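Local atomic coordinates of Phosphoglucomutase/phosphomannomutase family protein (Burkholderia thailandensis, PDB entry 3UW2), a protein that probably catalyses the intramolecular transfer of a phosphoryl group on phosphorylated hexoses, as a metal-dependent member of the phosphohexose mutase family. Residues V110-S115 / Y175-Q180; A64-R69 / R119-C124; G104-S109 / D356-F361. One frame throughout, in Å; residues are numbered along the deposited sequence.

Contact 1: residues V110-S115 / Y175-Q180; sequences VPLALS and YDVADQ
Tyr175 turns its ring away from its own N (chi1 -177°), which carries the phenol across to strand 112-114, where Leu114, its CG turned back beside its own N (chi1 -56°), lays CD2 over one ring face. This CH-pi contact puts CD2 of Leu114 4.0 Å from the centroid of the Tyr175 ring. Leu112 meets the same ring with CD2, 3.9 Å from CE2 of Tyr175, and the same methyl lies beside CG2 of Val177. A short hairpin strand of domain I of the phosphohexose mutase fold, paired with 117-119, here meets the link that leads from strand 172-174 of the domain I sheet into helix 178-186. Asp176 caps that helix, OD1 accepting from Ala178 N from above the carboxylate plane. Ala113, the central residue of an inverse gamma turn, gives a weak bond from its N to Tyr175 OH (3.3 Å). Gln180, extended beyond CG, brings its amide to the same place: OE1 lies at the edge of the Tyr175 ring, in its plane, though its approach to OH is implausibly short and a bond there doubtful, while NE2 gives a nearly straight but long and weak bond to Pro111 O (3.4 Å, 165°).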
loop_
_atom_site.group_PDB
_atom_site.type_symbol
_atom_site.label_atom_id
_atom_site.label_comp_id
_atom_site.label_asym_id
_atom_site.label_seq_id
_atom_site.Cartn_x
_atom_site.Cartn_y
_atom_site.Cartn_z
ATOM N N VAL A 110 17.225 3.809 8.166
ATOM C CA VAL A 110 18.377 4.741 8.237
ATOM C C VAL A 110 18.954 4.847 9.631
ATOM O O VAL A 110 18.284 4.561 10.621
ATOM C CB VAL A 110 18.038 6.188 7.753
ATOM C CG1 VAL A 110 17.417 6.168 6.322
ATOM C CG2 VAL A 110 17.140 6.917 8.778
ATOM N N PRO A 111 20.214 5.300 9.723
ATOM C CA PRO A 111 20.850 5.497 11.043
ATOM C C PRO A 111 20.042 6.538 11.827
ATOM O O PRO A 111 19.519 7.480 11.228
ATOM C CB PRO A 111 22.235 6.050 10.703
ATOM C CG PRO A 111 22.484 5.623 9.282
ATOM C CD PRO A 111 21.147 5.453 8.589
ATOM N N LEU A 112 19.885 6.337 13.132
ATOM C CA LEU A 112 19.029 7.201 13.938
ATOM C C LEU A 112 19.942 7.889 14.877
ATOM O O LEU A 112 20.710 7.212 15.571
ATOM C CB LEU A 112 18.060 6.357 14.774
ATOM C CG LEU A 112 17.110 5.584 13.864
ATOM C CD1 LEU A 112 16.228 4.601 14.626
ATOM C CD2 LEU A 112 16.265 6.574 13.064
ATOM N N ALA A 113 19.819 9.209 14.967
ATOM C CA ALA A 113 20.739 10.006 15.821
ATOM C C ALA A 113 20.195 10.047 17.238
ATOM O O ALA A 113 19.817 11.106 17.714
ATOM C CB ALA A 113 20.895 11.406 15.260
ATOM N N LEU A 114 20.123 8.881 17.877
ATOM C CA LEU A 114 19.673 8.738 19.266
ATOM C C LEU A 114 20.610 9.412 20.309
ATOM O O LEU A 114 21.772 9.641 20.037
ATOM C CB LEU A 114 19.502 7.260 19.601
ATOM C CG LEU A 114 18.571 6.429 18.715
ATOM C CD1 LEU A 114 18.523 5.027 19.276
ATOM C CD2 LEU A 114 17.161 7.029 18.488
ATOM N N SER A 115 20.095 9.716 21.504
ATOM C CA SER A 115 20.843 10.539 22.448
ATOM C C SER A 115 22.045 9.780 22.998
ATOM O O SER A 115 23.050 10.381 23.360
ATOM C CB SER A 115 19.931 11.069 23.556
ATOM O OG SER A 115 19.684 10.066 24.526
ATOM N N TYR A 175 11.938 9.212 19.934
ATOM C CA TYR A 175 12.786 9.831 18.947
ATOM C C TYR A 175 11.943 10.412 17.831
ATOM O O TYR A 175 11.094 9.714 17.252
ATOM C CB TYR A 175 13.798 8.815 18.355
ATOM C CG TYR A 175 14.730 9.463 17.366
ATOM C CD1 TYR A 175 15.747 10.348 17.802
ATOM C CD2 TYR A 175 14.568 9.257 15.977
ATOM C CE1 TYR A 175 16.595 10.969 16.877
ATOM C CE2 TYR A 175 15.414 9.862 15.047
ATOM C CZ TYR A 175 16.428 10.721 15.497
ATOM O OH TYR A 175 17.266 11.332 14.589
ATOM N N ASP A 176 12.157 11.693 17.534
ATOM C CA ASP A 176 11.401 12.279 16.440
ATOM C C ASP A 176 12.245 12.221 15.165
ATOM O O ASP A 176 13.259 12.873 15.040
ATOM C CB ASP A 176 10.902 13.708 16.786
ATOM C CG ASP A 176 9.951 14.308 15.701
ATOM O OD1 ASP A 176 9.667 13.734 14.650
ATOM O OD2 ASP A 176 9.483 15.409 15.920
ATOM N N VAL A 177 11.762 11.459 14.209
ATOM C CA VAL A 177 12.438 11.193 12.922
ATOM C C VAL A 177 11.853 12.068 11.746
ATOM O O VAL A 177 12.322 12.005 10.580
ATOM C CB VAL A 177 12.290 9.686 12.597
ATOM C CG1 VAL A 177 10.935 9.405 11.973
ATOM C CG2 VAL A 177 13.380 9.236 11.632
ATOM N N ALA A 178 10.906 12.950 12.064
ATOM C CA ALA A 178 10.263 13.763 11.006
ATOM C C ALA A 178 11.209 14.696 10.249
ATOM O O ALA A 178 11.141 14.800 9.021
ATOM C CB ALA A 178 9.090 14.561 11.600
ATOM N N ASP A 179 12.082 15.378 10.969
ATOM C CA ASP A 179 12.996 16.312 10.336
ATOM C C ASP A 179 13.938 15.548 9.400
ATOM O O ASP A 179 14.176 16.027 8.293
ATOM C CB ASP A 179 13.882 17.034 11.362
ATOM C CG ASP A 179 13.125 18.061 12.176
ATOM O OD1 ASP A 179 11.950 18.370 11.884
ATOM O OD2 ASP A 179 13.733 18.555 13.142
ATOM N N GLN A 180 14.509 14.414 9.852
ATOM C CA GLN A 180 15.376 13.617 8.949
ATOM C C GLN A 180 14.575 13.202 7.700
ATOM O O GLN A 180 15.066 13.227 6.587
ATOM C CB GLN A 180 15.851 12.314 9.561
ATOM C CG GLN A 180 16.975 12.450 10.525
ATOM C CD GLN A 180 17.375 11.115 11.086
ATOM O OE1 GLN A 180 17.243 10.862 12.285
ATOM N NE2 GLN A 180 17.904 10.265 10.234
#

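Contact 2: residues A64-R69 / R119-C124; sequences AVVVAR and RRVDSC. With EDO (1,2-ethanediol), chain E; EDO (1,2-ethanediol), chain C.
Ala64 CB sits under one face of the Arg119 guanidinium, 3.4 Å from NH2 of Arg119, at the start of strand 64-69. The arginine chain runs straight from CB to NE, which lays the flat group across the methyl; salt bridges to Asp63 and Asp92 hold it there. Val121 comes in next to it: CG1 packs against CB of Ala64 (3.7 Å) and against CG2 of Val66 (3.8 Å), the two valines crossing at a slant. Beyond Val121 the backbones draw together. Val66 N donates to Ser123 O at 3.0 Å, and CA of Cys124 makes a CH...O contact with Val66 O. CB of Cys124 then lies 3.7 Å from CB of Val66, both side chains on one face of the sheet. A water donates to Ala64 O and to Asp122 OD1; its approach to Ser123 OG is doubtfully short, but that hydroxyl is hydrogen-bonded to Arg144 N. The parallel bridge of Val66 with Cys124 begins the pairing of strands 64-69 and 124-127, two neighbours in the central mixed sheet of the alpha/beta/alpha domain I.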
loop_
_atom_site.group_PDB
_atom_site.type_symbol
_atom_site.label_atom_id
_atom_site.label_comp_id
_atom_site.label_asym_id
_atom_site.label_seq_id
_atom_site.Cartn_x
_atom_site.Cartn_y
_atom_site.Cartn_z
ATOM N N ALA A 64 16.454 -4.647 18.887
ATOM C CA ALA A 64 15.758 -3.381 18.917
ATOM C C ALA A 64 14.643 -3.356 17.877
ATOM O O ALA A 64 14.756 -3.982 16.855
ATOM C CB ALA A 64 16.699 -2.204 18.693
ATOM N N VAL A 65 13.598 -2.576 18.159
ATOM C CA VAL A 65 12.481 -2.430 17.278
ATOM C C VAL A 65 11.995 -0.982 17.374
ATOM O O VAL A 65 11.812 -0.434 18.498
ATOM C CB VAL A 65 11.305 -3.361 17.699
ATOM C CG1 VAL A 65 10.112 -3.093 16.774
ATOM C CG2 VAL A 65 11.695 -4.839 17.501
ATOM N N VAL A 66 11.752 -0.366 16.217
ATOM C CA VAL A 66 11.083 0.929 16.157
ATOM C C VAL A 66 9.572 0.713 16.292
ATOM O O VAL A 66 9.011 -0.225 15.659
ATOM C CB VAL A 66 11.335 1.536 14.748
ATOM C CG1 VAL A 66 10.494 2.789 14.475
ATOM C CG2 VAL A 66 12.787 1.910 14.614
ATOM N N VAL A 67 8.875 1.570 17.052
ATOM C CA VAL A 67 7.400 1.499 17.047
ATOM C C VAL A 67 6.802 2.854 16.646
ATOM O O VAL A 67 7.431 3.853 16.831
ATOM C CB VAL A 67 6.778 1.065 18.401
ATOM C CG1 VAL A 67 7.265 -0.321 18.791
ATOM C CG2 VAL A 67 7.084 2.086 19.490
ATOM N N ALA A 68 5.608 2.864 16.036
ATOM C CA ALA A 68 4.977 4.089 15.606
ATOM C C ALA A 68 3.474 3.806 15.612
ATOM O O ALA A 68 3.055 2.633 15.701
ATOM C CB ALA A 68 5.459 4.460 14.165
ATOM N N ARG A 69 2.690 4.871 15.509
ATOM C CA ARG A 69 1.238 4.718 15.467
ATOM C C ARG A 69 0.618 5.708 14.504
ATOM O O ARG A 69 1.225 6.767 14.204
ATOM C CB ARG A 69 0.655 4.870 16.908
ATOM C CG ARG A 69 0.929 6.257 17.511
ATOM C CD ARG A 69 0.090 6.389 18.795
ATOM N NE ARG A 69 0.239 7.694 19.408
ATOM C CZ ARG A 69 -0.525 8.781 19.185
ATOM N NH1 ARG A 69 -1.569 8.822 18.294
ATOM N NH2 ARG A 69 -0.231 9.861 19.889
ATOM N N ARG A 119 22.280 4.792 15.976
ATOM C CA ARG A 119 21.985 3.385 16.059
ATOM C C ARG A 119 21.108 3.022 14.861
ATOM O O ARG A 119 20.259 3.808 14.413
ATOM C CB ARG A 119 21.291 3.045 17.402
ATOM C CG ARG A 119 20.916 1.581 17.607
ATOM C CD ARG A 119 20.303 1.334 19.010
ATOM N NE ARG A 119 20.111 -0.106 19.288
ATOM C CZ ARG A 119 19.690 -0.635 20.450
ATOM N NH1 ARG A 119 19.393 0.126 21.495
ATOM N NH2 ARG A 119 19.558 -1.950 20.577
ATOM N N ARG A 120 21.374 1.852 14.325
ATOM C CA ARG A 120 20.627 1.372 13.202
ATOM C C ARG A 120 19.623 0.330 13.720
ATOM O O ARG A 120 20.031 -0.620 14.427
ATOM C CB ARG A 120 21.642 0.800 12.198
ATOM C CG ARG A 120 21.059 0.367 10.859
ATOM C CD ARG A 120 20.455 1.468 9.974
ATOM N NE ARG A 120 20.032 0.798 8.738
ATOM C CZ ARG A 120 18.840 0.216 8.574
ATOM N NH1 ARG A 120 17.932 0.302 9.536
ATOM N NH2 ARG A 120 18.558 -0.435 7.436
ATOM N N VAL A 121 18.324 0.485 13.418
ATOM C CA VAL A 121 17.325 -0.455 13.958
ATOM C C VAL A 121 16.453 -0.948 12.814
ATOM O O VAL A 121 15.646 -0.186 12.303
ATOM C CB VAL A 121 16.432 0.212 15.049
ATOM C CG1 VAL A 121 15.375 -0.756 15.605
ATOM C CG2 VAL A 121 17.235 0.775 16.235
ATOM N N ASP A 122 16.548 -2.210 12.432
ATOM C CA ASP A 122 15.961 -2.591 11.178
ATOM C C ASP A 122 14.674 -3.389 11.309
ATOM O O ASP A 122 14.180 -3.954 10.310
ATOM C CB ASP A 122 16.991 -3.284 10.258
ATOM C CG ASP A 122 17.448 -4.639 10.781
ATOM O OD1 ASP A 122 17.173 -4.971 11.928
ATOM O OD2 ASP A 122 18.095 -5.364 10.011
ATOM N N SER A 123 14.063 -3.387 12.493
ATOM C CA SER A 123 12.678 -3.961 12.571
ATOM C C SER A 123 11.713 -2.858 13.041
ATOM O O SER A 123 12.143 -1.950 13.728
ATOM C CB SER A 123 12.665 -5.132 13.563
ATOM O OG SER A 123 13.600 -6.110 13.133
ATOM N N CYS A 124 10.429 -2.895 12.665
ATOM C CA CYS A 124 9.487 -1.889 13.202
ATOM C C CYS A 124 8.131 -2.447 13.240
ATOM O O CYS A 124 7.827 -3.374 12.459
ATOM C CB CYS A 124 9.420 -0.605 12.372
ATOM S SG CYS A 124 8.884 -0.840 10.656
HETATM C C1 EDO E . 23.299 1.380 6.647
HETATM O O1 EDO E . 22.617 1.266 7.897
HETATM C C2 EDO E . 22.876 0.180 5.825
HETATM O O2 EDO E . 21.459 0.183 5.604
HETATM C C1 EDO C . -4.215 10.654 19.223
HETATM O O1 EDO C . -3.482 11.046 18.036
HETATM C C2 EDO C . -5.620 10.118 18.938
HETATM O O2 EDO C . -6.052 10.765 17.740
HETATM O O HOH W 1 15.648 -6.006 14.469
#

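Contact 3: residues G104-S109 / D356-F361; sequences GYFAAS and DRWYGF
Phe361 pushes its ring into the hollow between Tyr105 and Phe106 of the last turn of helix 101-107 and Ser109 just past it. Its CG takes the position between backbone N and carbonyl carbon (chi1 52°), and the ring thereby stands against the helix with one face toward Tyr105. CB of Tyr105 fits over that face, 3.7 Å from the centroid of the Phe361 ring, and the edge of the tyrosine ring is directed at the same face in an offset edge-to-face pair with planes at 61°. At the far end of the ring, CZ of Phe361 reaches CB of Phe106 (3.6 Å), while OG of Ser109 lies at the ring edge, 3.5 Å from CE2 of Phe361. Phe106, directed roughly opposite to Tyr105, presents its edge to the face of Tyr359, with CE1 of Phe106 3.8 Å from CE2 of Tyr359 and planes at 81°. Tyr359 also receives CB of Ser109, and CH2 of Trp358 touches CD1 of Phe106 more loosely, at an oblique angle. Helix 178-186 closes around Phe106 through Gln180, Tyr181 and Arg184, and Arg184 NE binds Tyr359 OH. Ser109 OG donates back to Tyr105 O (2.8 Å), from above the carbonyl plane. With that hydroxyl engaged inside its own segment, domain I and domain III meet here through aromatic and apolar surfaces, a junction probably held by close fit, with no hydrogen bond between the two segments.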
loop_
_atom_site.group_PDB
_atom_site.type_symbol
_atom_site.label_atom_id
_atom_site.label_comp_id
_atom_site.label_asym_id
_atom_site.label_seq_id
_atom_site.Cartn_x
_atom_site.Cartn_y
_atom_site.Cartn_z
ATOM N N GLY A 104 7.591 5.234 9.801
ATOM C CA GLY A 104 8.086 4.120 10.630
ATOM C C GLY A 104 9.030 3.225 9.771
ATOM O O GLY A 104 10.149 2.871 10.232
ATOM N N TYR A 105 8.664 2.942 8.512
ATOM C CA TYR A 105 9.552 2.164 7.614
ATOM C C TYR A 105 10.864 2.923 7.421
ATOM O O TYR A 105 11.955 2.345 7.430
ATOM C CB TYR A 105 8.939 1.954 6.226
ATOM C CG TYR A 105 7.674 1.135 6.194
ATOM C CD1 TYR A 105 7.303 0.251 7.238
ATOM C CD2 TYR A 105 6.817 1.242 5.083
ATOM C CE1 TYR A 105 6.083 -0.532 7.120
ATOM C CE2 TYR A 105 5.686 0.468 4.971
ATOM C CZ TYR A 105 5.300 -0.400 5.984
ATOM O OH TYR A 105 4.050 -1.104 5.790
ATOM N N PHE A 106 10.751 4.246 7.291
ATOM C CA PHE A 106 11.935 5.046 7.017
ATOM C C PHE A 106 12.849 4.979 8.266
ATOM O O PHE A 106 14.101 4.880 8.132
ATOM C CB PHE A 106 11.524 6.483 6.696
ATOM C CG PHE A 106 12.706 7.474 6.650
ATOM C CD1 PHE A 106 13.507 7.570 5.520
ATOM C CD2 PHE A 106 12.989 8.302 7.725
ATOM C CE1 PHE A 106 14.545 8.492 5.448
ATOM C CE2 PHE A 106 14.098 9.216 7.682
ATOM C CZ PHE A 106 14.852 9.311 6.550
ATOM N N ALA A 107 12.251 5.062 9.470
ATOM C CA ALA A 107 13.062 4.949 10.716
ATOM C C ALA A 107 13.788 3.568 10.785
ATOM O O ALA A 107 14.833 3.465 11.328
ATOM C CB ALA A 107 12.180 5.157 11.977
ATOM N N ALA A 108 13.204 2.525 10.187
ATOM C CA ALA A 108 13.785 1.199 10.203
ATOM C C ALA A 108 14.769 1.050 9.000
ATOM O O ALA A 108 15.390 -0.006 8.813
ATOM C CB ALA A 108 12.662 0.141 10.168
ATOM N N SER A 109 15.037 2.157 8.295
ATOM C CA SER A 109 15.896 2.102 7.090
ATOM C C SER A 109 17.183 2.892 7.216
ATOM O O SER A 109 18.080 2.722 6.368
ATOM C CB SER A 109 15.146 2.625 5.859
ATOM O OG SER A 109 14.010 1.771 5.631
ATOM N N ASP A 356 14.679 2.999 -6.632
ATOM C CA ASP A 356 15.469 4.122 -7.268
ATOM C C ASP A 356 15.426 5.384 -6.420
ATOM O O ASP A 356 14.315 5.868 -6.107
ATOM C CB ASP A 356 14.822 4.393 -8.630
ATOM C CG ASP A 356 15.329 5.658 -9.278
ATOM O OD1 ASP A 356 16.435 5.571 -9.810
ATOM O OD2 ASP A 356 14.618 6.680 -9.327
ATOM N N ARG A 357 16.591 5.864 -5.949
ATOM C CA ARG A 357 16.740 7.138 -5.177
ATOM C C ARG A 357 16.046 7.081 -3.823
ATOM O O ARG A 357 15.846 8.114 -3.162
ATOM C CB ARG A 357 16.166 8.339 -5.965
ATOM C CG ARG A 357 16.948 8.621 -7.246
ATOM C CD ARG A 357 16.207 9.579 -8.197
ATOM N NE ARG A 357 15.865 10.875 -7.564
ATOM C CZ ARG A 357 14.880 11.648 -8.000
ATOM N NH1 ARG A 357 14.112 11.294 -9.082
ATOM N NH2 ARG A 357 14.615 12.741 -7.336
ATOM N N TRP A 358 15.685 5.877 -3.414
ATOM C CA TRP A 358 14.892 5.727 -2.194
ATOM C C TRP A 358 15.254 4.461 -1.416
ATOM O O TRP A 358 16.382 4.032 -1.478
ATOM C CB TRP A 358 13.399 5.868 -2.552
ATOM C CG TRP A 358 12.418 6.039 -1.378
ATOM C CD1 TRP A 358 11.268 5.303 -1.113
ATOM C CD2 TRP A 358 12.421 7.118 -0.406
ATOM N NE1 TRP A 358 10.607 5.829 -0.017
ATOM C CE2 TRP A 358 11.273 6.912 0.448
ATOM C CE3 TRP A 358 13.302 8.193 -0.137
ATOM C CZ2 TRP A 358 10.990 7.769 1.528
ATOM C CZ3 TRP A 358 13.014 9.030 0.934
ATOM C CH2 TRP A 358 11.903 8.811 1.762
ATOM N N TYR A 359 14.302 3.838 -0.700
ATOM C CA TYR A 359 14.596 2.726 0.220
ATOM C C TYR A 359 13.752 1.485 -0.118
ATOM O O TYR A 359 13.906 0.434 0.492
ATOM C CB TYR A 359 14.269 3.163 1.679
ATOM C CG TYR A 359 15.158 4.303 2.056
ATOM C CD1 TYR A 359 16.445 4.065 2.478
ATOM C CD2 TYR A 359 14.728 5.644 1.915
ATOM C CE1 TYR A 359 17.297 5.132 2.798
ATOM C CE2 TYR A 359 15.562 6.709 2.239
ATOM C CZ TYR A 359 16.829 6.439 2.651
ATOM O OH TYR A 359 17.653 7.496 2.909
ATOM N N GLY A 360 12.842 1.628 -1.056
ATOM C CA GLY A 360 12.144 0.430 -1.558
ATOM C C GLY A 360 10.874 0.088 -0.805
ATOM O O GLY A 360 10.203 -0.880 -1.178
ATOM N N PHE A 361 10.493 0.858 0.223
ATOM C CA PHE A 361 9.164 0.670 0.865
ATOM C C PHE A 361 8.126 1.563 0.187
ATOM O O PHE A 361 8.454 2.638 -0.371
ATOM C CB PHE A 361 9.180 0.920 2.399
ATOM C CG PHE A 361 9.792 2.249 2.800
ATOM C CD1 PHE A 361 9.047 3.416 2.699
ATOM C CD2 PHE A 361 11.067 2.311 3.298
ATOM C CE1 PHE A 361 9.556 4.657 3.086
ATOM C CE2 PHE A 361 11.622 3.545 3.699
ATOM C CZ PHE A 361 10.875 4.707 3.592
#

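The three contacts lie on one side of the chain's centre, their own centres 11 to 13 Å apart. Residues 104-115 run from contact 3 through Val110 into contact 1. Leu112 N and Arg119 O, 2.9 Å apart in a probable hydrogen bond, join contact 1 to contact 2, and Arg120 NH1 lies 2.7 Å from Ala108 O, tying contact 2 to contact 3. CG1 of Val110 packs 3.7 Å from OH of Tyr359, bringing contact 1 against contact 3. Contact 3 is nearest the metal site, the side chain of Tyr105 being about 8 Å from the zinc ion bound by Asp264, Asp266 and Asp268; that of Cys124 in contact 2 is about 13 Å from the ion.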